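Local coordinates for conserved lipoprotein, putative (Clostridium novyi, PDB 4L1N) that is of unknown function but belongs, as a putative membrane-tethered lipoprotein, to the DUF4652 family of the beta-propeller clan, at residues M51-E56 against D110-Q115; A79-K84 against K121-F126; E91-I96 against S136-T141; D128-V133 against K150-T155; E160-K165 against I181-L186. All coordinates share one frame; numbering follows the deposited sequence.

Overall arrangement
Contacts 1 to 4 all belong to one long antiparallel sheet, and contact 5 joins it to the three-stranded sheet of the C-terminal part. Contacts 1 and 4 are pairings of neighbouring strands, whereas contact 2 spans the interior between two strands near the ends of the long sheet. Contacts 3 and 4 share strand 130-137, their centres about 19 Å apart. Ile96 meets Phe52 of contact 1 (CD1 to CE2, 3.6 Å) and also packs on Leu131 and Val133 of contact 4. Phe126 and Met132 reach Ile181, tying contacts 2 and 4 to contact 5. Contacts 1 and 5 lie farthest apart, about 22 Å between centres.

Contact 1. Residues M51-E56 against D110-Q115; sequences MFLKKE and DLDQDQ
Phe52 carries CG anti to its carbonyl carbon and beside its backbone N (chi1 -69°), and the ring beyond receives the CD1 methyl of Leu111 over one face. Selenomethionine Met51 bends at chi3 (92°), which brings its CE to 4.0 Å from the same Leu111 CD1, the two side chains running alongside one another. Leu111 CD1 stands 3.8 Å from the Phe52 ring centroid, 22° off the normal and offset toward the rim, a CH-pi contact. The backbones pair antiparallel: Phe52 and Leu111 form a non-hydrogen-bonded pair, Leu53 and Asp110 a hydrogen-bonded one. Leu53 N donates to Asp110 O (2.7 Å), and Asp110 N returns a bond to Leu53 O (2.9 Å). Asp112 N adds a third bond to Met51 O (2.9 Å) just past the end of strand 105-111. On the Leu53 and Asp110 face, Lys55 crosses Asp110 at about a right angle, its CD 3.3 Å from Asp110 OD2. Lys55 NZ itself stays 4.8 Å from Asp110 OD2, too far for a salt bridge. Ile135 of strand 130-137 touches Met51, Phe52 and Leu111. The arrangement is an antiparallel pairing of strands distant in sequence: strand 49-56 is inserted between strands 105-111 and 157-160 of the long sheet, in a family assigned to the beta-propeller clan.

Contact 2. Residues A79-K84 against K121-F126; sequences ACIEGK and KYIDWF
Ile123 projects from strand 121-125 into the hollow between Ala79 and Ile81, across a gap of 7.5 Å between strand axes that run almost antiparallel (170°). Its CG1 sits between the backbone N and the carbonyl carbon (chi1 72°), and CD1 beyond it lodges 3.7 Å from Ala79 CB. Ile123 CG2 lies 3.9 Å from Ile81 CD1, the two isoleucines passing in antiparallel fashion, and Ile81 CD1 continues to 3.8 Å from Lys121 O. At the other end the small bump of Ala79 CB meets Trp125 CZ2 at 3.9 Å; the indole NE1 bonds to Lys70 O. Two strands near opposite ends of one long sheet thus pack through apolar side chains in the protein's interior. Beyond Ile81, Lys84 NZ and Lys121 NZ are 3.3 Å apart, two donors not bonded to each other. One water accepts from both, 2.9 Å from Lys84 NZ and 2.8 Å from Lys121 NZ. Lys84 NZ also bonds to Glu90 O, and Lys121 NZ weakly to Ala88 O; water and carbonyls probably temper the repulsion closing this apolar interlock.

Contact 3. Residues E91-I96 against S136-T141; sequences EGVGKI and SRAHGT
Glu91 and Gly92 grip the turn at Ala138-Gly140 through two hydrogen bonds. Gly92 N donates a hydrogen bond to Ala138 O at 3.0 Å, nearly straight at 166°. The second bond uses a side chain: Gly140 N donates to Glu91 OE2 (3.1 Å), approaching from above the carboxylate plane, 58° out of it. Extended beyond CG, the Glu91 side chain crosses that of His139, and its OE1 lies at the ring edge, 3.5 Å from His139 CD2. The carboxylate and imidazole planes stand 82° apart, and Glu91 OE1 remains 4.7 Å from His139 NE2. Next to these bonds, the buried Ala138 turns its CB toward Gly92 and meets Val93 CG2 at 3.7 Å, a small apolar patch. Partners elsewhere serve the flanking backbone: Gly94 N bonds to Thr119 OG1, and Ala138 pairs with Lys117. The loop before strand 95-100 here meets the loop after strand 130-137. Both donors are glycine amides; one bond is wholly main-chain and the other rests on the carboxylate of the exposed Glu91, which implies a clasp set partly by backbone path and partly by a single acidic side chain.

Contact 4. Residues D128-V133 against K150-T155; sequences DNNLMV and KVNIET
Val133 and Val151 press together tightly on the inner face of this beta hairpin, CG2 to CG2 at 3.6 Å; each CG2 is anti to its own carbonyl carbon. Beside them Ile153 sets its CG2 3.8 Å from Leu131 CG. Two 2.8 Å backbone bonds join Leu131 and Val151, a hydrogen-bonded antiparallel pair, from Leu131 N to Val151 O and from Val151 N to Leu131 O; Ile153 N to Asn129 O (3.1 Å) extends the ladder. The other face is mixed: Asn130 and selenomethionine Met132 are buried, and Asn130 OD1 lies 3.3 Å from Asn152 CA, with Asn130 ND2 held by Asp127 OD1. Solvent is reached at Lys150, Asn152 and the exposed Glu154 and Thr155, where Asn152 OD1 takes Glu154 N (3.1 Å) in an Asx turn. The hairpin lies between strands 118-125 and 157-160: Trp125 covers Leu131 and Ile153, Ile96 of strand 95-100 packs on Leu131 and Val133, and Phe77 of strand 77-82 touches Ile153.

Contact 5. Residues E160-K165 against I181-L186; sequences ELYNTK and IDVQIL
The Tyr162 ring takes Val183 CG1 over one face, while Thr164 CG2 lies at its edge, in plane. The Val183 CG1 methyl stands 4.2 Å from the Tyr162 centroid and 23° off the normal, offset toward the rim near Tyr162 CG: a CH-pi contact. This tyrosine belongs to a classic beta bulge, Leu161 and Tyr162 both facing Leu148, where the chain turns a corner between the long sheet and the three-stranded one. Tyr162 CG is anti to the backbone N (chi1 -156°), beside its own carbonyl carbon. Farther along, Ile185 crosses Tyr162 at about a right angle and brings CD1 to 3.7 Å from Tyr162 OH. At one end of the apolar row Leu161 CD1 lies 4.1 Å from Ile181 CD1. At the other, Thr164 CG2 lies 4.2 Å from Ile185 CG2. These side-chain contacts lay the loop along strand 180-188, running nearly the same way; Val171 and Ile203, on the two flanking strands, also touch Tyr162. Thr164 OG1 is bonded to Lys169 O and Asp166 N. Lys165 N donates to Asn163 OD1 (2.8 Å), an Asx turn; separately, Asn163 ND2 bonds to Glu160 OE2 (3.3 Å).

Contact 1. Residues M51-E56 against D110-Q115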
# COMPACT_ATOMS: atom_id res chain seq x y z
N MSE A 51 -0.84 12.17 2.74
CA MSE A 51 0.07 11.57 1.77
C MSE A 51 -0.58 11.32 0.44
O MSE A 51 0.11 11.29 -0.58
CB MSE A 51 0.57 10.24 2.29
CG MSE A 51 1.79 10.34 3.17
SE MSE A 51 2.52 8.57 3.31
CE MSE A 51 3.78 8.62 1.82
N PHE A 52 -1.90 11.07 0.47
CA PHE A 52 -2.71 10.72 -0.68
C PHE A 52 -3.78 11.75 -0.98
O PHE A 52 -4.32 12.39 -0.08
CB PHE A 52 -3.37 9.35 -0.45
CG PHE A 52 -2.39 8.19 -0.45
CD1 PHE A 52 -1.73 7.81 0.71
CD2 PHE A 52 -2.13 7.49 -1.63
CE1 PHE A 52 -0.84 6.75 0.70
CE2 PHE A 52 -1.24 6.43 -1.63
CZ PHE A 52 -0.62 6.05 -0.47
N LEU A 53 -4.08 11.90 -2.27
CA LEU A 53 -5.08 12.81 -2.80
C LEU A 53 -6.27 11.99 -3.28
O LEU A 53 -6.08 11.01 -4.00
CB LEU A 53 -4.48 13.64 -3.96
CG LEU A 53 -3.20 14.43 -3.69
CD1 LEU A 53 -2.62 14.96 -5.00
CD2 LEU A 53 -3.43 15.57 -2.72
N LYS A 54 -7.49 12.35 -2.83
CA LYS A 54 -8.67 11.62 -3.27
C LYS A 54 -9.13 12.22 -4.60
O LYS A 54 -9.41 13.43 -4.67
CB LYS A 54 -9.77 11.65 -2.19
CG LYS A 54 -10.98 10.82 -2.58
CD LYS A 54 -12.19 11.06 -1.71
CE LYS A 54 -13.35 10.26 -2.27
NZ LYS A 54 -14.67 10.67 -1.71
N LYS A 55 -9.18 11.41 -5.67
CA LYS A 55 -9.64 11.86 -6.98
C LYS A 55 -10.83 11.02 -7.41
O LYS A 55 -10.67 9.83 -7.66
CB LYS A 55 -8.51 11.80 -8.02
CG LYS A 55 -7.34 12.73 -7.73
CD LYS A 55 -6.18 12.47 -8.67
CE LYS A 55 -4.99 13.35 -8.39
NZ LYS A 55 -5.25 14.77 -8.73
N GLU A 56 -12.02 11.63 -7.46
CA GLU A 56 -13.25 10.93 -7.84
C GLU A 56 -13.16 10.44 -9.28
O GLU A 56 -12.46 11.06 -10.09
CB GLU A 56 -14.47 11.81 -7.62
CG GLU A 56 -14.89 11.86 -6.17
CD GLU A 56 -15.89 12.93 -5.79
OE1 GLU A 56 -16.47 13.57 -6.69
OE2 GLU A 56 -16.08 13.14 -4.57
N ASP A 110 -4.11 8.97 -4.77
CA ASP A 110 -2.85 9.22 -5.44
C ASP A 110 -1.83 9.79 -4.52
O ASP A 110 -2.11 10.71 -3.77
CB ASP A 110 -3.03 10.19 -6.61
CG ASP A 110 -3.61 9.56 -7.85
OD1 ASP A 110 -3.92 8.34 -7.81
OD2 ASP A 110 -3.72 10.27 -8.87
N LEU A 111 -0.61 9.30 -4.65
CA LEU A 111 0.50 9.78 -3.88
C LEU A 111 0.85 11.20 -4.28
O LEU A 111 1.14 11.45 -5.45
CB LEU A 111 1.67 8.83 -4.13
CG LEU A 111 2.65 8.57 -3.01
CD1 LEU A 111 1.96 8.22 -1.70
CD2 LEU A 111 3.60 7.50 -3.42
N ASP A 112 0.70 12.14 -3.34
CA ASP A 112 1.04 13.57 -3.48
C ASP A 112 2.56 13.64 -3.45
O ASP A 112 3.16 13.38 -2.40
CB ASP A 112 0.40 14.39 -2.34
CG ASP A 112 0.50 15.90 -2.40
OD1 ASP A 112 1.17 16.43 -3.32
OD2 ASP A 112 -0.11 16.57 -1.52
N GLN A 113 3.18 13.87 -4.61
CA GLN A 113 4.63 13.93 -4.79
C GLN A 113 4.96 14.73 -6.03
O GLN A 113 4.24 14.65 -7.03
CB GLN A 113 5.26 12.53 -4.85
CG GLN A 113 4.53 11.52 -5.73
CD GLN A 113 5.31 10.25 -5.95
OE1 GLN A 113 6.32 9.96 -5.28
NE2 GLN A 113 4.85 9.47 -6.91
N ASP A 114 6.04 15.52 -5.95
CA ASP A 114 6.49 16.43 -7.02
C ASP A 114 7.15 15.68 -8.18
O ASP A 114 7.02 16.10 -9.33
CB ASP A 114 7.45 17.48 -6.45
CG ASP A 114 6.95 18.08 -5.15
OD1 ASP A 114 5.95 18.85 -5.19
OD2 ASP A 114 7.53 17.74 -4.08
N GLN A 115 7.83 14.58 -7.86
CA GLN A 115 8.49 13.70 -8.82
C GLN A 115 7.83 12.33 -8.72
O GLN A 115 7.31 11.99 -7.66
CB GLN A 115 10.00 13.62 -8.55
CG GLN A 115 10.75 14.92 -8.80
CD GLN A 115 12.26 14.79 -8.65
OE1 GLN A 115 12.78 14.17 -7.71
NE2 GLN A 115 12.99 15.43 -9.55

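Contact 2. Residues A79-K84 against K121-F126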
# COMPACT_ATOMS: atom_id res chain seq x y z
N ALA A 79 -10.72 -2.52 -2.89
CA ALA A 79 -9.53 -1.78 -3.29
C ALA A 79 -8.57 -2.65 -4.11
O ALA A 79 -8.62 -3.88 -4.02
CB ALA A 79 -8.83 -1.24 -2.06
N CYS A 80 -7.68 -2.00 -4.91
CA CYS A 80 -6.63 -2.59 -5.74
C CYS A 80 -5.60 -1.52 -6.11
O CYS A 80 -5.84 -0.33 -5.84
CB CYS A 80 -7.22 -3.26 -6.99
SG CYS A 80 -7.80 -2.09 -8.26
N ILE A 81 -4.46 -1.92 -6.73
CA ILE A 81 -3.42 -1.00 -7.21
C ILE A 81 -3.42 -1.06 -8.73
O ILE A 81 -3.03 -2.09 -9.28
CB ILE A 81 -2.00 -1.30 -6.62
CG1 ILE A 81 -1.97 -1.24 -5.09
CG2 ILE A 81 -0.94 -0.36 -7.24
CD1 ILE A 81 -0.99 -2.14 -4.51
N GLU A 82 -3.83 0.05 -9.39
CA GLU A 82 -3.87 0.19 -10.84
C GLU A 82 -2.55 0.76 -11.37
O GLU A 82 -2.01 1.69 -10.76
CB GLU A 82 -5.07 1.07 -11.26
CG GLU A 82 -5.09 1.63 -12.69
CD GLU A 82 -5.21 0.68 -13.88
OE1 GLU A 82 -5.17 -0.55 -13.67
OE2 GLU A 82 -5.33 1.18 -15.02
N GLY A 83 -2.05 0.20 -12.47
CA GLY A 83 -0.87 0.69 -13.17
C GLY A 83 0.41 -0.12 -13.11
O GLY A 83 1.40 0.26 -13.75
N LYS A 84 0.41 -1.22 -12.34
CA LYS A 84 1.62 -2.02 -12.18
C LYS A 84 1.43 -3.54 -12.45
O LYS A 84 2.32 -4.34 -12.14
CB LYS A 84 2.17 -1.81 -10.77
CG LYS A 84 2.76 -0.44 -10.49
CD LYS A 84 3.20 -0.43 -9.03
CE LYS A 84 4.63 0.01 -8.81
NZ LYS A 84 5.63 -1.01 -9.18
N LYS A 121 2.91 -0.22 -3.19
CA LYS A 121 3.43 -1.49 -3.70
C LYS A 121 2.57 -2.69 -3.24
O LYS A 121 2.43 -3.65 -4.01
CB LYS A 121 4.90 -1.68 -3.27
CG LYS A 121 5.60 -2.93 -3.78
CD LYS A 121 5.69 -3.03 -5.30
CE LYS A 121 7.07 -3.39 -5.75
NZ LYS A 121 7.38 -2.77 -7.06
N TYR A 122 2.06 -2.65 -1.99
CA TYR A 122 1.20 -3.70 -1.40
C TYR A 122 0.14 -3.04 -0.55
O TYR A 122 0.44 -2.11 0.21
CB TYR A 122 2.00 -4.74 -0.57
CG TYR A 122 1.13 -5.82 0.07
CD1 TYR A 122 0.58 -5.64 1.33
CD2 TYR A 122 0.86 -7.01 -0.60
CE1 TYR A 122 -0.25 -6.60 1.90
CE2 TYR A 122 0.02 -7.97 -0.05
CZ TYR A 122 -0.53 -7.77 1.20
OH TYR A 122 -1.37 -8.72 1.76
N ILE A 123 -1.11 -3.51 -0.69
CA ILE A 123 -2.23 -3.00 0.08
C ILE A 123 -3.07 -4.16 0.60
O ILE A 123 -3.22 -5.19 -0.06
CB ILE A 123 -3.11 -1.95 -0.68
CG1 ILE A 123 -3.97 -2.57 -1.81
CG2 ILE A 123 -2.31 -0.72 -1.16
CD1 ILE A 123 -5.19 -1.87 -2.11
N ASP A 124 -3.61 -3.98 1.81
CA ASP A 124 -4.56 -4.88 2.47
C ASP A 124 -5.34 -4.08 3.49
O ASP A 124 -4.94 -2.96 3.82
CB ASP A 124 -3.91 -6.11 3.09
CG ASP A 124 -4.78 -7.35 3.02
OD1 ASP A 124 -6.03 -7.20 2.87
OD2 ASP A 124 -4.21 -8.47 3.12
N TRP A 125 -6.46 -4.62 3.97
CA TRP A 125 -7.32 -3.87 4.87
C TRP A 125 -6.85 -3.91 6.32
O TRP A 125 -6.42 -4.95 6.80
CB TRP A 125 -8.77 -4.36 4.75
CG TRP A 125 -9.36 -4.02 3.41
CD1 TRP A 125 -9.40 -4.81 2.30
CD2 TRP A 125 -10.00 -2.78 3.05
NE1 TRP A 125 -10.07 -4.16 1.28
CE2 TRP A 125 -10.44 -2.91 1.71
CE3 TRP A 125 -10.27 -1.58 3.73
CZ2 TRP A 125 -11.10 -1.88 1.03
CZ3 TRP A 125 -10.94 -0.56 3.06
CH2 TRP A 125 -11.32 -0.70 1.72
N PHE A 126 -6.94 -2.75 7.00
CA PHE A 126 -6.59 -2.58 8.42
C PHE A 126 -7.86 -2.69 9.25
O PHE A 126 -7.86 -3.35 10.30
CB PHE A 126 -5.88 -1.23 8.66
CG PHE A 126 -5.50 -0.97 10.09
CD1 PHE A 126 -6.37 -0.32 10.95
CD2 PHE A 126 -4.26 -1.37 10.59
CE1 PHE A 126 -6.03 -0.11 12.29
CE2 PHE A 126 -3.92 -1.16 11.92
CZ PHE A 126 -4.81 -0.52 12.76
O HOH W 1 8.33 -0.50 -8.31

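Contact 3. Residues E91-I96 against S136-T141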
# COMPACT_ATOMS: atom_id res chain seq x y z
N GLU A 91 7.15 -1.56 -13.36
CA GLU A 91 7.67 -0.23 -13.01
C GLU A 91 6.61 0.84 -13.19
O GLU A 91 5.70 0.68 -14.00
CB GLU A 91 8.89 0.11 -13.88
CG GLU A 91 10.21 -0.39 -13.30
CD GLU A 91 11.48 0.22 -13.87
OE1 GLU A 91 11.40 1.13 -14.73
OE2 GLU A 91 12.57 -0.20 -13.42
N GLY A 92 6.75 1.91 -12.42
CA GLY A 92 5.84 3.05 -12.49
C GLY A 92 5.17 3.37 -11.18
O GLY A 92 5.33 2.63 -10.20
N VAL A 93 4.43 4.51 -11.14
CA VAL A 93 3.69 4.98 -9.98
C VAL A 93 2.27 4.43 -10.10
O VAL A 93 1.52 4.83 -11.00
CB VAL A 93 3.71 6.53 -9.83
CG1 VAL A 93 2.76 7.01 -8.75
CG2 VAL A 93 5.12 7.04 -9.56
N GLY A 94 1.94 3.49 -9.23
CA GLY A 94 0.61 2.90 -9.15
C GLY A 94 -0.33 3.81 -8.40
O GLY A 94 0.12 4.71 -7.68
N LYS A 95 -1.64 3.62 -8.58
CA LYS A 95 -2.69 4.38 -7.90
C LYS A 95 -3.58 3.42 -7.10
O LYS A 95 -3.91 2.35 -7.61
CB LYS A 95 -3.56 5.14 -8.92
CG LYS A 95 -2.84 6.00 -9.97
CD LYS A 95 -3.60 5.94 -11.29
CE LYS A 95 -3.73 7.28 -12.01
NZ LYS A 95 -4.87 7.29 -12.99
N ILE A 96 -3.97 3.77 -5.85
CA ILE A 96 -4.89 2.92 -5.08
C ILE A 96 -6.32 3.25 -5.53
O ILE A 96 -6.79 4.37 -5.34
CB ILE A 96 -4.74 3.04 -3.53
CG1 ILE A 96 -3.30 2.77 -3.05
CG2 ILE A 96 -5.73 2.11 -2.82
CD1 ILE A 96 -3.02 3.33 -1.67
N SER A 136 6.94 1.91 -1.65
CA SER A 136 8.26 1.59 -2.22
C SER A 136 8.62 2.55 -3.36
O SER A 136 7.75 3.27 -3.82
CB SER A 136 8.26 0.16 -2.75
OG SER A 136 7.44 0.00 -3.89
N ARG A 137 9.88 2.53 -3.84
CA ARG A 137 10.34 3.30 -4.99
C ARG A 137 9.63 2.77 -6.22
O ARG A 137 9.36 1.56 -6.28
CB ARG A 137 11.88 3.26 -5.13
CG ARG A 137 12.65 4.13 -4.12
CD ARG A 137 12.67 5.60 -4.49
NE ARG A 137 13.74 6.36 -3.82
CZ ARG A 137 13.65 6.90 -2.61
NH1 ARG A 137 12.55 6.73 -1.88
NH2 ARG A 137 14.66 7.59 -2.10
N ALA A 138 9.23 3.67 -7.14
CA ALA A 138 8.45 3.34 -8.32
C ALA A 138 9.26 2.61 -9.37
O ALA A 138 8.71 1.81 -10.13
CB ALA A 138 7.86 4.60 -8.92
N HIS A 139 10.57 2.89 -9.43
CA HIS A 139 11.45 2.30 -10.43
C HIS A 139 12.63 1.54 -9.76
O HIS A 139 13.02 1.87 -8.64
CB HIS A 139 11.94 3.39 -11.39
CG HIS A 139 10.80 4.16 -12.00
ND1 HIS A 139 10.39 5.37 -11.48
CD2 HIS A 139 9.99 3.82 -13.03
CE1 HIS A 139 9.36 5.75 -12.23
NE2 HIS A 139 9.08 4.85 -13.17
N GLY A 140 13.13 0.52 -10.44
CA GLY A 140 14.24 -0.29 -9.94
C GLY A 140 13.87 -1.71 -9.60
O GLY A 140 12.69 -2.03 -9.43
N THR A 141 14.91 -2.57 -9.48
CA THR A 141 14.86 -4.02 -9.22
C THR A 141 15.04 -4.41 -7.73
O THR A 141 14.82 -5.57 -7.34
CB THR A 141 15.98 -4.71 -10.06
OG1 THR A 141 17.24 -4.05 -9.87
CG2 THR A 141 15.65 -4.78 -11.54

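Contact 4. Residues D128-V133 against K150-T155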
# COMPACT_ATOMS: atom_id res chain seq x y z
N ASP A 128 -12.49 -1.28 8.54
CA ASP A 128 -13.47 -1.00 7.48
C ASP A 128 -13.31 0.38 6.84
O ASP A 128 -14.01 0.66 5.86
CB ASP A 128 -14.91 -1.19 8.00
CG ASP A 128 -15.18 -2.59 8.54
OD1 ASP A 128 -15.03 -3.56 7.76
OD2 ASP A 128 -15.54 -2.70 9.73
N ASN A 129 -12.38 1.21 7.34
CA ASN A 129 -12.18 2.56 6.81
C ASN A 129 -10.74 2.85 6.44
O ASN A 129 -10.48 3.90 5.85
CB ASN A 129 -12.65 3.60 7.81
CG ASN A 129 -14.10 3.45 8.18
OD1 ASN A 129 -15.01 3.59 7.34
ND2 ASN A 129 -14.33 3.12 9.44
N ASN A 130 -9.80 1.96 6.78
CA ASN A 130 -8.39 2.18 6.48
C ASN A 130 -7.74 0.98 5.83
O ASN A 130 -8.15 -0.16 6.05
CB ASN A 130 -7.61 2.52 7.76
CG ASN A 130 -8.19 3.65 8.57
OD1 ASN A 130 -7.86 4.82 8.37
ND2 ASN A 130 -9.05 3.33 9.50
N LEU A 131 -6.66 1.25 5.08
CA LEU A 131 -5.82 0.25 4.43
C LEU A 131 -4.43 0.21 5.08
O LEU A 131 -4.00 1.17 5.72
CB LEU A 131 -5.61 0.58 2.94
CG LEU A 131 -6.76 0.40 1.96
CD1 LEU A 131 -6.49 1.18 0.71
CD2 LEU A 131 -6.96 -1.06 1.60
N MSE A 132 -3.74 -0.92 4.87
CA MSE A 132 -2.34 -1.11 5.15
C MSE A 132 -1.67 -0.92 3.83
O MSE A 132 -2.00 -1.63 2.88
CB MSE A 132 -2.06 -2.50 5.72
CG MSE A 132 -2.40 -2.61 7.20
SE MSE A 132 -1.97 -4.35 7.87
CE MSE A 132 -2.76 -5.49 6.47
N VAL A 133 -0.83 0.11 3.71
CA VAL A 133 -0.18 0.39 2.43
C VAL A 133 1.35 0.36 2.58
O VAL A 133 1.91 1.00 3.48
CB VAL A 133 -0.66 1.75 1.81
CG1 VAL A 133 -0.06 1.98 0.42
CG2 VAL A 133 -2.18 1.84 1.75
N LYS A 150 -0.83 3.19 7.63
CA LYS A 150 -2.28 3.06 7.85
C LYS A 150 -2.89 4.20 7.08
O LYS A 150 -2.64 5.35 7.44
CB LYS A 150 -2.65 3.10 9.33
CG LYS A 150 -4.15 2.91 9.61
CD LYS A 150 -4.46 2.89 11.10
CE LYS A 150 -5.05 4.17 11.62
NZ LYS A 150 -6.34 3.92 12.32
N VAL A 151 -3.60 3.92 5.98
CA VAL A 151 -4.14 4.99 5.13
C VAL A 151 -5.68 5.01 5.10
O VAL A 151 -6.30 4.02 4.74
CB VAL A 151 -3.56 4.87 3.69
CG1 VAL A 151 -4.10 5.96 2.77
CG2 VAL A 151 -2.03 4.87 3.72
N ASN A 152 -6.28 6.15 5.47
CA ASN A 152 -7.73 6.38 5.46
C ASN A 152 -8.21 6.46 4.01
O ASN A 152 -7.76 7.32 3.25
CB ASN A 152 -8.05 7.65 6.22
CG ASN A 152 -9.51 7.84 6.57
OD1 ASN A 152 -10.42 7.79 5.72
ND2 ASN A 152 -9.77 8.12 7.83
N ILE A 153 -9.11 5.53 3.63
CA ILE A 153 -9.61 5.38 2.26
C ILE A 153 -10.38 6.61 1.78
O ILE A 153 -10.55 6.78 0.57
CB ILE A 153 -10.44 4.09 2.03
CG1 ILE A 153 -11.78 4.09 2.79
CG2 ILE A 153 -9.61 2.84 2.30
CD1 ILE A 153 -12.86 3.34 2.11
N GLU A 154 -10.82 7.47 2.71
CA GLU A 154 -11.60 8.66 2.38
C GLU A 154 -10.75 9.93 2.38
O GLU A 154 -10.81 10.68 1.41
CB GLU A 154 -12.79 8.79 3.36
CG GLU A 154 -13.79 9.88 3.03
CD GLU A 154 -14.30 9.90 1.60
OE1 GLU A 154 -14.90 8.90 1.15
OE2 GLU A 154 -14.10 10.94 0.93
N THR A 155 -10.00 10.20 3.46
CA THR A 155 -9.23 11.44 3.62
C THR A 155 -7.80 11.36 3.04
O THR A 155 -7.19 12.40 2.78
CB THR A 155 -9.17 11.86 5.11
OG1 THR A 155 -8.50 10.87 5.88
CG2 THR A 155 -10.55 12.14 5.70

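Contact 5. Residues E160-K165 against I181-L186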
# COMPACT_ATOMS: atom_id res chain seq x y z
N GLU A 160 2.37 5.99 10.05
CA GLU A 160 3.28 4.86 9.94
C GLU A 160 2.87 3.72 10.83
O GLU A 160 2.45 3.96 11.97
CB GLU A 160 4.72 5.23 10.30
CG GLU A 160 5.44 6.24 9.42
CD GLU A 160 6.88 6.51 9.84
OE1 GLU A 160 7.33 5.93 10.85
OE2 GLU A 160 7.55 7.33 9.17
N LEU A 161 3.00 2.49 10.35
CA LEU A 161 2.73 1.31 11.17
C LEU A 161 4.04 0.62 11.46
O LEU A 161 4.24 0.04 12.53
CB LEU A 161 1.78 0.32 10.48
CG LEU A 161 0.32 0.62 10.50
CD1 LEU A 161 -0.42 -0.35 9.59
CD2 LEU A 161 -0.22 0.52 11.90
N TYR A 162 4.93 0.63 10.44
CA TYR A 162 6.23 -0.01 10.52
C TYR A 162 7.22 0.64 9.56
O TYR A 162 7.13 0.45 8.36
CB TYR A 162 6.12 -1.54 10.24
CG TYR A 162 7.27 -2.30 10.85
CD1 TYR A 162 8.55 -2.21 10.33
CD2 TYR A 162 7.09 -3.05 12.01
CE1 TYR A 162 9.62 -2.88 10.92
CE2 TYR A 162 8.16 -3.70 12.62
CZ TYR A 162 9.43 -3.59 12.08
OH TYR A 162 10.50 -4.24 12.63
N ASN A 163 8.16 1.39 10.11
CA ASN A 163 9.26 1.99 9.39
C ASN A 163 10.53 1.48 10.05
O ASN A 163 10.74 1.76 11.23
CB ASN A 163 9.18 3.51 9.44
CG ASN A 163 10.34 4.24 8.80
OD1 ASN A 163 11.34 3.64 8.37
ND2 ASN A 163 10.23 5.54 8.72
N THR A 164 11.38 0.73 9.30
CA THR A 164 12.61 0.16 9.84
C THR A 164 13.74 1.20 10.01
O THR A 164 14.77 0.88 10.59
CB THR A 164 13.15 -0.98 8.96
OG1 THR A 164 13.66 -0.42 7.78
CG2 THR A 164 12.11 -2.05 8.62
N LYS A 165 13.60 2.40 9.42
CA LYS A 165 14.59 3.49 9.37
C LYS A 165 15.95 2.98 8.77
O LYS A 165 17.01 3.54 9.04
CB LYS A 165 14.76 4.17 10.75
CG LYS A 165 13.49 4.85 11.27
CD LYS A 165 13.42 6.32 10.92
CE LYS A 165 12.10 6.98 11.27
NZ LYS A 165 12.14 8.44 10.98
N ILE A 181 -0.48 -7.50 13.77
CA ILE A 181 -0.07 -7.46 12.36
C ILE A 181 1.25 -8.20 12.24
O ILE A 181 2.17 -7.89 12.97
CB ILE A 181 0.02 -6.02 11.77
CG1 ILE A 181 -1.26 -5.18 12.03
CG2 ILE A 181 0.36 -6.04 10.29
CD1 ILE A 181 -1.14 -3.72 11.76
N ASP A 182 1.33 -9.19 11.33
CA ASP A 182 2.54 -9.91 10.96
C ASP A 182 3.19 -9.13 9.81
O ASP A 182 2.59 -9.02 8.74
CB ASP A 182 2.20 -11.35 10.53
CG ASP A 182 2.07 -12.41 11.59
OD1 ASP A 182 2.14 -12.06 12.79
OD2 ASP A 182 1.91 -13.59 11.23
N VAL A 183 4.35 -8.53 10.04
CA VAL A 183 5.02 -7.67 9.05
C VAL A 183 6.21 -8.43 8.43
O VAL A 183 7.11 -8.85 9.17
CB VAL A 183 5.47 -6.35 9.74
CG1 VAL A 183 6.22 -5.44 8.80
CG2 VAL A 183 4.29 -5.60 10.36
N GLN A 184 6.21 -8.60 7.06
CA GLN A 184 7.37 -9.24 6.43
C GLN A 184 8.34 -8.21 6.02
O GLN A 184 8.00 -7.26 5.31
CB GLN A 184 7.04 -10.13 5.24
CG GLN A 184 6.47 -11.45 5.65
CD GLN A 184 7.49 -12.46 6.00
OE1 GLN A 184 7.41 -13.05 7.05
NE2 GLN A 184 8.42 -12.72 5.13
N ILE A 185 9.59 -8.42 6.45
CA ILE A 185 10.67 -7.51 6.12
C ILE A 185 11.68 -8.28 5.29
O ILE A 185 11.98 -9.41 5.61
CB ILE A 185 11.28 -6.93 7.44
CG1 ILE A 185 10.19 -6.29 8.29
CG2 ILE A 185 12.43 -5.94 7.18
CD1 ILE A 185 10.33 -6.47 9.65
N LEU A 186 12.18 -7.68 4.21
CA LEU A 186 13.26 -8.23 3.40
C LEU A 186 14.56 -7.48 3.80
O LEU A 186 14.68 -6.25 3.60
CB LEU A 186 12.95 -8.09 1.90
CG LEU A 186 14.09 -8.41 0.90
CD1 LEU A 186 14.24 -9.90 0.69
CD2 LEU A 186 13.89 -7.68 -0.44